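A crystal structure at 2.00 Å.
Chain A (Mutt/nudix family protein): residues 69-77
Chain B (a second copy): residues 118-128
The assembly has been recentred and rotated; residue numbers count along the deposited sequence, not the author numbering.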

# COMPACT_ATOMS: atom_id res chain seq x y z
N LEU A 69 -7.86 4.61 -9.39
CA LEU A 69 -6.92 5.18 -8.39
C LEU A 69 -5.50 4.87 -8.86
O LEU A 69 -5.34 4.08 -9.78
CB LEU A 69 -7.16 4.52 -7.05
CG LEU A 69 -8.51 4.85 -6.42
CD1 LEU A 69 -8.73 3.86 -5.27
CD2 LEU A 69 -8.60 6.30 -5.97
N PRO A 70 -4.46 5.48 -8.24
CA PRO A 70 -3.10 5.28 -8.81
C PRO A 70 -2.59 3.82 -8.82
O PRO A 70 -2.49 3.20 -7.76
CB PRO A 70 -2.20 6.14 -7.91
CG PRO A 70 -3.17 7.27 -7.44
CD PRO A 70 -4.53 6.60 -7.27
N GLY A 71 -2.20 3.31 -9.99
CA GLY A 71 -1.51 2.01 -10.10
C GLY A 71 -0.21 1.91 -9.29
O GLY A 71 0.41 2.94 -8.99
N PHE A 72 0.18 0.70 -8.89
CA PHE A 72 1.43 0.51 -8.10
C PHE A 72 2.04 -0.85 -8.34
O PHE A 72 1.33 -1.77 -8.71
CB PHE A 72 1.23 0.72 -6.57
CG PHE A 72 0.22 -0.24 -5.92
CD1 PHE A 72 0.66 -1.38 -5.24
CD2 PHE A 72 -1.16 0.04 -5.94
CE1 PHE A 72 -0.24 -2.28 -4.63
CE2 PHE A 72 -2.11 -0.89 -5.31
CZ PHE A 72 -1.62 -2.01 -4.65
N TYR A 73 3.35 -0.98 -8.10
CA TYR A 73 4.03 -2.28 -8.07
C TYR A 73 4.04 -2.82 -6.63
O TYR A 73 4.57 -2.17 -5.73
CB TYR A 73 5.50 -2.14 -8.50
CG TYR A 73 5.73 -1.48 -9.85
CD1 TYR A 73 5.63 -2.21 -11.03
CD2 TYR A 73 6.10 -0.12 -9.94
CE1 TYR A 73 5.87 -1.62 -12.28
CE2 TYR A 73 6.33 0.48 -11.20
CZ TYR A 73 6.20 -0.28 -12.36
OH TYR A 73 6.44 0.28 -13.60
N PRO A 74 3.45 -4.00 -6.41
CA PRO A 74 3.39 -4.53 -5.06
C PRO A 74 4.77 -5.00 -4.54
O PRO A 74 5.01 -5.00 -3.33
CB PRO A 74 2.43 -5.73 -5.21
CG PRO A 74 2.66 -6.18 -6.61
CD PRO A 74 2.75 -4.87 -7.36
N GLN A 75 5.66 -5.39 -5.45
CA GLN A 75 6.96 -5.93 -5.07
C GLN A 75 7.99 -5.67 -6.17
O GLN A 75 8.42 -6.60 -6.85
CB GLN A 75 6.83 -7.42 -4.77
CG GLN A 75 6.66 -7.71 -3.30
CD GLN A 75 6.71 -9.20 -2.97
OE1 GLN A 75 5.88 -9.98 -3.45
NE2 GLN A 75 7.68 -9.59 -2.15
N PRO A 76 8.38 -4.40 -6.36
CA PRO A 76 9.21 -4.06 -7.54
C PRO A 76 10.64 -4.60 -7.46
O PRO A 76 11.36 -4.55 -8.46
CB PRO A 76 9.20 -2.52 -7.55
CG PRO A 76 8.94 -2.11 -6.11
CD PRO A 76 8.08 -3.23 -5.52
N SER A 77 11.03 -5.15 -6.31
CA SER A 77 12.38 -5.71 -6.15
C SER A 77 12.45 -7.04 -6.86
O SER A 77 13.48 -7.34 -7.48
CB SER A 77 12.78 -5.81 -4.67
OG SER A 77 12.05 -6.83 -3.96
N LEU B 118 2.92 11.37 -3.50
CA LEU B 118 2.12 10.23 -3.02
C LEU B 118 0.73 10.27 -3.62
O LEU B 118 0.34 9.33 -4.33
CB LEU B 118 2.03 10.21 -1.47
CG LEU B 118 1.23 9.03 -0.90
CD1 LEU B 118 1.93 7.71 -1.23
CD2 LEU B 118 1.02 9.16 0.60
N GLU B 119 -0.01 11.35 -3.35
CA GLU B 119 -1.35 11.52 -3.89
C GLU B 119 -1.46 11.52 -5.41
O GLU B 119 -2.46 11.04 -5.93
CB GLU B 119 -2.01 12.76 -3.31
CG GLU B 119 -2.12 12.66 -1.81
CD GLU B 119 -2.87 13.82 -1.20
OE1 GLU B 119 -3.12 14.81 -1.93
OE2 GLU B 119 -3.19 13.75 0.00
N ALA B 120 -0.45 12.03 -6.10
CA ALA B 120 -0.48 12.08 -7.56
C ALA B 120 -0.24 10.72 -8.20
O ALA B 120 -0.56 10.55 -9.39
CB ALA B 120 0.56 13.08 -8.09
N GLY B 121 0.36 9.80 -7.46
CA GLY B 121 0.71 8.49 -8.00
C GLY B 121 2.14 8.35 -8.45
O GLY B 121 2.49 7.36 -9.09
N GLU B 122 2.96 9.35 -8.08
CA GLU B 122 4.35 9.45 -8.51
C GLU B 122 5.26 8.53 -7.71
O GLU B 122 6.39 8.24 -8.13
CB GLU B 122 4.85 10.92 -8.46
CG GLU B 122 4.21 11.84 -9.54
CD GLU B 122 4.56 13.33 -9.35
OE1 GLU B 122 5.59 13.62 -8.68
OE2 GLU B 122 3.80 14.18 -9.87
N ILE B 123 4.79 8.07 -6.56
CA ILE B 123 5.52 7.01 -5.86
C ILE B 123 4.93 5.65 -6.27
O ILE B 123 3.83 5.27 -5.83
CB ILE B 123 5.44 7.16 -4.35
CG1 ILE B 123 5.55 8.65 -3.88
CG2 ILE B 123 6.39 6.17 -3.68
CD1 ILE B 123 6.89 9.20 -3.64
N GLN B 124 5.67 4.92 -7.09
CA GLN B 124 5.12 3.75 -7.74
C GLN B 124 5.29 2.46 -6.93
O GLN B 124 4.64 1.47 -7.18
CB GLN B 124 5.76 3.57 -9.11
CG GLN B 124 5.24 4.56 -10.16
CD GLN B 124 5.93 4.36 -11.50
OE1 GLN B 124 7.14 4.56 -11.63
NE2 GLN B 124 5.16 3.95 -12.52
N ASP B 125 6.18 2.52 -5.96
CA ASP B 125 6.50 1.36 -5.17
C ASP B 125 5.39 1.28 -4.12
O ASP B 125 5.22 2.21 -3.33
CB ASP B 125 7.86 1.62 -4.55
CG ASP B 125 8.25 0.59 -3.50
OD1 ASP B 125 7.89 -0.60 -3.60
OD2 ASP B 125 8.95 0.98 -2.56
N GLY B 126 4.58 0.21 -4.16
CA GLY B 126 3.44 0.03 -3.22
C GLY B 126 3.84 0.05 -1.73
O GLY B 126 3.25 0.76 -0.93
N PRO B 127 4.87 -0.73 -1.36
CA PRO B 127 5.34 -0.72 0.03
C PRO B 127 5.77 0.62 0.57
O PRO B 127 5.30 1.00 1.67
CB PRO B 127 6.48 -1.74 0.04
CG PRO B 127 6.00 -2.74 -0.96
CD PRO B 127 5.43 -1.86 -2.10
N SER B 128 6.58 1.38 -0.19
CA SER B 128 6.87 2.77 0.19
C SER B 128 5.61 3.65 0.34
O SER B 128 5.50 4.43 1.31
CB SER B 128 7.85 3.44 -0.78
OG SER B 128 9.02 2.65 -0.86
O HOH W 1 1.06 5.39 -10.47

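The contact between these two stretches is a short backbone pairing, a single beta bridge centred on A:Tyr73 and B:Asp125, flanked by nonpolar packing and one bridging water, and it buries 430 Å², both sides summed. Two hydrogen bonds define the bridge. A:Tyr73 N donates to B:Gln124 O at 2.9 Å with an N-H...acceptor angle of 165°, and B:Gly126 N donates to A:Tyr73 O, also at 2.9 Å, with an angle of 157°. One residue of chain A thus uses both its backbone polar groups, while on chain B the partners lie before and after B:Asp125.

B:Gly126 suits its place for a measurable reason: an ideal CB there would point toward chain A and lie 2.7 Å from A:Phe72 CD1 and 3.0 Å from A:Tyr73 O, both clashes. Without it, B:Gly126 CA sits 3.7 Å from A:Phe72 CD1, against the buried ring. B:Pro127 follows closely, its CD 3.4 Å from A:Pro74 O.

B:Asp125 occupies the N-cap of the helix that starts at B:Gly126, where a carboxylate can accept from the free N-H groups of the first turn. Its OD2 accepts a weak bond from B:Ser128 N (3.4 Å) and a very short one from B:Ser128 OG (2.4 Å), while its OD1 lies 3.1 Å from A:Pro76 CG.

Beside the bridge, the A:Tyr73 side chain (chi1 m) leaves its CA sideways but ends nearer chain B, with CE2 3.8 Å from B:Gln124 CB; B:Gln124 loses 70 Å² to the contact.

Earlier in both stretches, A:Pro70 CB packs 3.7 Å from B:Gly121 CA. B:Gly121, the first residue past the helix, closes it in a Schellman motif with phi 98°, where a CB would jam against the preceding carbonyl and approach A:Pro70 CB to 3.1 Å. Nearby, water 1 donates to A:Gly71 O (2.9 Å) and B:Gly121 O (2.8 Å), linking two carbonyls that cannot bond directly.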